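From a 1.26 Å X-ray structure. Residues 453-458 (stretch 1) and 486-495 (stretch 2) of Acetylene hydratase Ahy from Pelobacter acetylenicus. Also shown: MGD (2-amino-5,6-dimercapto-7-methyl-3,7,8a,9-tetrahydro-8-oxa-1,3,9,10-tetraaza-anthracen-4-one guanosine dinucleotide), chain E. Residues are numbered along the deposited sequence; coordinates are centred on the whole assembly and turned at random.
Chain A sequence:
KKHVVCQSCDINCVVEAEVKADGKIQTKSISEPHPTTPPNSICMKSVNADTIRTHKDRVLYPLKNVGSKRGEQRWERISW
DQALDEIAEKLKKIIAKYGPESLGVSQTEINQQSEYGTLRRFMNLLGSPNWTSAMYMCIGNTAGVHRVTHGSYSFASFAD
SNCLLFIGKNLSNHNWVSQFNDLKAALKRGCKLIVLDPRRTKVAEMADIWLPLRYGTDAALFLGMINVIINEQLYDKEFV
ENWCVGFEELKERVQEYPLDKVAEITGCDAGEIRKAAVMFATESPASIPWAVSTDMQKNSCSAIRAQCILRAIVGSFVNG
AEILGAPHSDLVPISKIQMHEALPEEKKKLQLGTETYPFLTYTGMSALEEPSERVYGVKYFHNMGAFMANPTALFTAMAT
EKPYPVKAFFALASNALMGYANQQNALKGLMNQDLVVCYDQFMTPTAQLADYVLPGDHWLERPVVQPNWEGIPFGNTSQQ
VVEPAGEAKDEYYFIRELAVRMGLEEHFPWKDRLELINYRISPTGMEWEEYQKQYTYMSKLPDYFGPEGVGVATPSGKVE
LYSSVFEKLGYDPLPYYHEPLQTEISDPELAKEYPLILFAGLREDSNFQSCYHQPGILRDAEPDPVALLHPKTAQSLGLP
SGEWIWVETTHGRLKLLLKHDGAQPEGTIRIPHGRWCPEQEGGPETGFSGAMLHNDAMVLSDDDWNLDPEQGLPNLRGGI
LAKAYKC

Stretch 1 (453-458) VLPGDH
Stretch 2 486-495: GEAKDEYYFI

The most unusual feature of this contact is that a glycine is held by its neighbours while its own empty side faces a cofactor. Gly 456 pairs with Lys 489 in a single beta bridge, CA to CA 5.3 Å, yet on the first stretch both hydrogen bonds of the bridge use the residues flanking the glycine. Lys 489 N donates to Pro 455 O at 3.0 Å with a nearly straight angle of 168°, and Asp 457 N donates to Lys 489 O at 3.1 Å with a more bent 147°. Lys 489 thus uses both its backbone polar groups, the pattern of a parallel bridge. Proline, which has no amide hydrogen, can still serve here because its carbonyl is what is needed.

Two CA-H...O contacts reinforce the pair: Ala 488 CA lies 3.5 Å from Pro 455 O, and Gly 456 CA lies 3.6 Å from Lys 489 O. A CB on Gly 456 would point away from the second stretch and come within 2.4 Å of MGD N2, a clash; glycine leaves its CA 3.9 Å from that atom. Next along the chain, Asp 457 O approaches MGD O6 at 3.2 Å.

The first stretch is extended, a strand through Val 453, Leu 454 and Pro 455 (phi/psi -113/124, -114/130 and -77/122), followed by Gly 456 at -90/147 and Asp 457 at -65/171. In the second, Glu 487 at -108/29 precedes extended Ala 488 (-66/139), Lys 489 (-131/165) and Asp 490 (-83/163); the helix then runs from Glu 491 through Ile 495 and beyond. The closest CA atoms, those of Pro 455 and Ala 488, are 4.7 Å apart. Small and apolar, Ala 488 fits this close approach: its CB is 4.4 Å from Pro 455 CB and 3.6 Å from Gly 456 O. The proline ring, C-gamma endo, also brings CG to 3.5 Å from Glu 487 O.

Lys 489 directs its CA-to-CB bond away from the first stretch; its side chain (m, m, t, t) bends at chi1 and chi2 and is extended beyond, and NZ makes a long salt bridge of 3.7 Å to Glu 487 OE2.

Asp 490, chi1 p at 76°, is the N-cap. Its OD1 accepts from Tyr 493 N at 2.9 Å and, weakly, from Tyr 492 N at 2.8 Å, where the angle is only 115°; a short carboxylate suits amides that lack a preceding helical turn to bond to. Its CB meanwhile sits 3.5 Å from Asp 457 OD2. Asp 457, chi1 p at 64°, reaches the helix start through a water, which donates to Asp 457 OD1 at 2.7 Å and accepts from Glu 491 N at 2.9 Å.

One turn into the helix, the CA-to-CB bonds of Phe 494 (chi1 t, chi2 60°) and, on the strand, Leu 454 (m, t) each point toward the other stretch. Leu 454 CD1 meets Phe 494 CE1 at 3.6 Å, approaching the ring obliquely in a buried apolar contact.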

# COMPACT_ATOMS: atom_id res chain seq x y z
N VAL A 453 -0.46 20.67 -13.66
CA VAL A 453 0.54 19.78 -13.10
C VAL A 453 1.41 20.65 -12.21
O VAL A 453 1.93 21.68 -12.65
CB VAL A 453 1.35 19.08 -14.19
CG1 VAL A 453 2.43 18.15 -13.57
CG2 VAL A 453 0.42 18.27 -15.10
N LEU A 454 1.52 20.26 -10.94
CA LEU A 454 2.21 21.06 -9.94
C LEU A 454 3.45 20.34 -9.48
O LEU A 454 3.39 19.17 -9.20
CB LEU A 454 1.30 21.38 -8.75
CG LEU A 454 0.03 22.12 -9.13
CD1 LEU A 454 -0.79 22.30 -7.86
CD2 LEU A 454 0.35 23.48 -9.72
N PRO A 455 4.60 21.03 -9.48
CA PRO A 455 5.85 20.36 -9.14
C PRO A 455 6.10 20.09 -7.67
O PRO A 455 6.14 21.01 -6.85
CB PRO A 455 6.91 21.34 -9.65
CG PRO A 455 6.26 22.69 -9.48
CD PRO A 455 4.80 22.46 -9.83
N GLY A 456 6.28 18.82 -7.36
CA GLY A 456 6.58 18.43 -5.99
C GLY A 456 8.07 18.39 -5.67
O GLY A 456 8.90 18.12 -6.55
N ASP A 457 8.43 18.71 -4.43
CA ASP A 457 9.78 18.50 -3.97
C ASP A 457 10.14 17.00 -3.93
O ASP A 457 9.29 16.13 -4.14
CB ASP A 457 10.08 19.22 -2.63
CG ASP A 457 9.26 18.70 -1.46
OD1 ASP A 457 8.51 17.74 -1.61
OD2 ASP A 457 9.43 19.31 -0.38
N HIS A 458 11.41 16.72 -3.70
CA HIS A 458 11.96 15.38 -3.69
C HIS A 458 12.52 15.09 -2.29
O HIS A 458 12.82 16.00 -1.50
CB HIS A 458 13.05 15.35 -4.79
CG HIS A 458 13.77 14.04 -4.92
ND1 HIS A 458 14.81 13.68 -4.10
CD2 HIS A 458 13.58 13.01 -5.78
CE1 HIS A 458 15.25 12.48 -4.45
NE2 HIS A 458 14.52 12.05 -5.47
N GLY A 486 14.29 24.42 -8.91
CA GLY A 486 13.30 25.18 -9.67
C GLY A 486 12.25 25.76 -8.75
O GLY A 486 12.57 26.32 -7.69
N GLU A 487 10.97 25.58 -9.13
CA GLU A 487 9.86 26.05 -8.32
C GLU A 487 9.13 24.87 -7.68
O GLU A 487 7.94 24.96 -7.39
CB GLU A 487 8.89 26.88 -9.18
CG GLU A 487 9.32 28.34 -9.31
CD GLU A 487 8.91 29.14 -8.09
OE1 GLU A 487 7.70 29.42 -7.93
OE2 GLU A 487 9.82 29.48 -7.29
N ALA A 488 9.85 23.78 -7.41
CA ALA A 488 9.20 22.65 -6.70
C ALA A 488 8.84 23.07 -5.29
O ALA A 488 9.59 23.78 -4.62
CB ALA A 488 10.14 21.47 -6.70
N LYS A 489 7.67 22.66 -4.83
CA LYS A 489 7.21 23.08 -3.53
C LYS A 489 6.73 21.86 -2.76
O LYS A 489 6.47 20.82 -3.33
CB LYS A 489 6.04 24.08 -3.63
CG LYS A 489 6.28 25.35 -4.41
CD LYS A 489 7.15 26.32 -3.70
CE LYS A 489 7.36 27.58 -4.55
NZ LYS A 489 8.50 28.37 -4.03
N ASP A 490 6.59 22.06 -1.47
CA ASP A 490 6.12 20.98 -0.60
C ASP A 490 4.60 20.79 -0.57
O ASP A 490 3.85 21.69 -0.96
CB ASP A 490 6.70 21.16 0.79
CG ASP A 490 6.03 22.24 1.57
OD1 ASP A 490 4.96 21.95 2.12
OD2 ASP A 490 6.58 23.35 1.69
N GLU A 491 4.15 19.63 -0.09
CA GLU A 491 2.74 19.31 -0.18
C GLU A 491 1.91 20.24 0.68
O GLU A 491 0.78 20.56 0.32
CB GLU A 491 2.54 17.86 0.27
CG GLU A 491 1.17 17.30 -0.07
CD GLU A 491 0.99 15.90 0.50
OE1 GLU A 491 1.89 15.45 1.26
OE2 GLU A 491 -0.05 15.26 0.22
N TYR A 492 2.47 20.67 1.82
CA TYR A 492 1.72 21.59 2.67
C TYR A 492 1.57 22.97 2.06
O TYR A 492 0.52 23.59 2.22
CB TYR A 492 2.34 21.69 4.07
CG TYR A 492 1.53 22.63 4.97
CD1 TYR A 492 0.18 22.40 5.23
CD2 TYR A 492 2.11 23.79 5.49
CE1 TYR A 492 -0.57 23.29 6.02
CE2 TYR A 492 1.36 24.67 6.29
CZ TYR A 492 0.03 24.42 6.53
OH TYR A 492 -0.68 25.31 7.28
N TYR A 493 2.60 23.42 1.34
CA TYR A 493 2.48 24.67 0.60
C TYR A 493 1.22 24.64 -0.29
O TYR A 493 0.40 25.55 -0.23
CB TYR A 493 3.73 24.93 -0.22
CG TYR A 493 3.65 26.18 -1.03
CD1 TYR A 493 3.98 27.41 -0.47
CD2 TYR A 493 3.22 26.14 -2.35
CE1 TYR A 493 3.91 28.58 -1.23
CE2 TYR A 493 3.11 27.30 -3.10
CZ TYR A 493 3.45 28.51 -2.51
OH TYR A 493 3.40 29.67 -3.24
N PHE A 494 1.09 23.60 -1.11
CA PHE A 494 -0.08 23.45 -1.97
C PHE A 494 -1.36 23.46 -1.13
O PHE A 494 -2.29 24.22 -1.44
CB PHE A 494 0.03 22.14 -2.79
CG PHE A 494 -1.26 21.74 -3.47
CD1 PHE A 494 -1.86 22.57 -4.40
CD2 PHE A 494 -1.93 20.57 -3.12
CE1 PHE A 494 -3.05 22.23 -5.03
CE2 PHE A 494 -3.14 20.22 -3.76
CZ PHE A 494 -3.69 21.06 -4.72
N ILE A 495 -1.43 22.63 -0.10
CA ILE A 495 -2.67 22.52 0.67
C ILE A 495 -3.04 23.87 1.33
O ILE A 495 -4.19 24.31 1.27
CB ILE A 495 -2.55 21.41 1.76
CG1 ILE A 495 -2.52 20.04 1.09
CG2 ILE A 495 -3.72 21.47 2.78
CD1 ILE A 495 -1.79 18.96 1.94
PB MGD E . 2.52 5.05 -8.24
O1B MGD E . 1.14 4.63 -8.71
O2B MGD E . 3.72 4.68 -9.04
O3B MGD E . 2.81 4.53 -6.75
O3A MGD E . 1.15 3.45 -5.21
PA MGD E . 2.05 4.78 -5.36
O1A MGD E . 3.14 4.83 -4.33
O2A MGD E . 1.07 5.91 -5.48
O5' MGD E . 2.46 6.65 -8.10
C5' MGD E . 3.43 7.31 -7.30
C4' MGD E . 3.63 8.68 -7.93
O4' MGD E . 4.37 9.47 -6.98
C3' MGD E . 4.53 8.66 -9.16
O3' MGD E . 3.82 9.26 -10.26
C2' MGD E . 5.80 9.44 -8.80
O2' MGD E . 6.40 10.23 -9.85
C1' MGD E . 5.28 10.33 -7.70
N9 MGD E . 6.25 10.77 -6.69
C8 MGD E . 7.25 10.04 -6.13
N7 MGD E . 7.87 10.73 -5.16
C5 MGD E . 7.20 11.90 -5.04
C6 MGD E . 7.30 13.09 -4.21
O6 MGD E . 8.18 13.19 -3.33
N1 MGD E . 6.38 14.04 -4.43
C2 MGD E . 5.46 14.02 -5.39
N2 MGD E . 4.59 15.06 -5.50
N3 MGD E . 5.32 12.97 -6.19
C4 MGD E . 6.15 11.91 -6.03
C10 MGD E . 1.76 2.29 -4.63
C11 MGD E . 0.64 1.34 -4.28
O11 MGD E . 0.09 0.91 -5.52
C12 MGD E . 1.17 0.17 -3.49
S12 MGD E . 2.10 0.50 -2.09
C13 MGD E . 0.88 -1.09 -3.84
S13 MGD E . 1.57 -2.43 -3.05
C14 MGD E . -0.05 -1.43 -4.96
N15 MGD E . 0.64 -2.00 -6.11
C16 MGD E . -0.15 -2.21 -7.19
C17 MGD E . 0.04 -3.30 -8.16
O17 MGD E . 0.97 -4.12 -8.01
N18 MGD E . -0.83 -3.38 -9.18
C19 MGD E . -1.86 -2.52 -9.36
N19 MGD E . -2.69 -2.65 -10.42
N20 MGD E . -2.07 -1.49 -8.53
C21 MGD E . -1.29 -1.31 -7.46
N22 MGD E . -1.53 -0.29 -6.63
C23 MGD E . -0.83 -0.16 -5.37
O HOH W 1 6.21 17.57 -0.13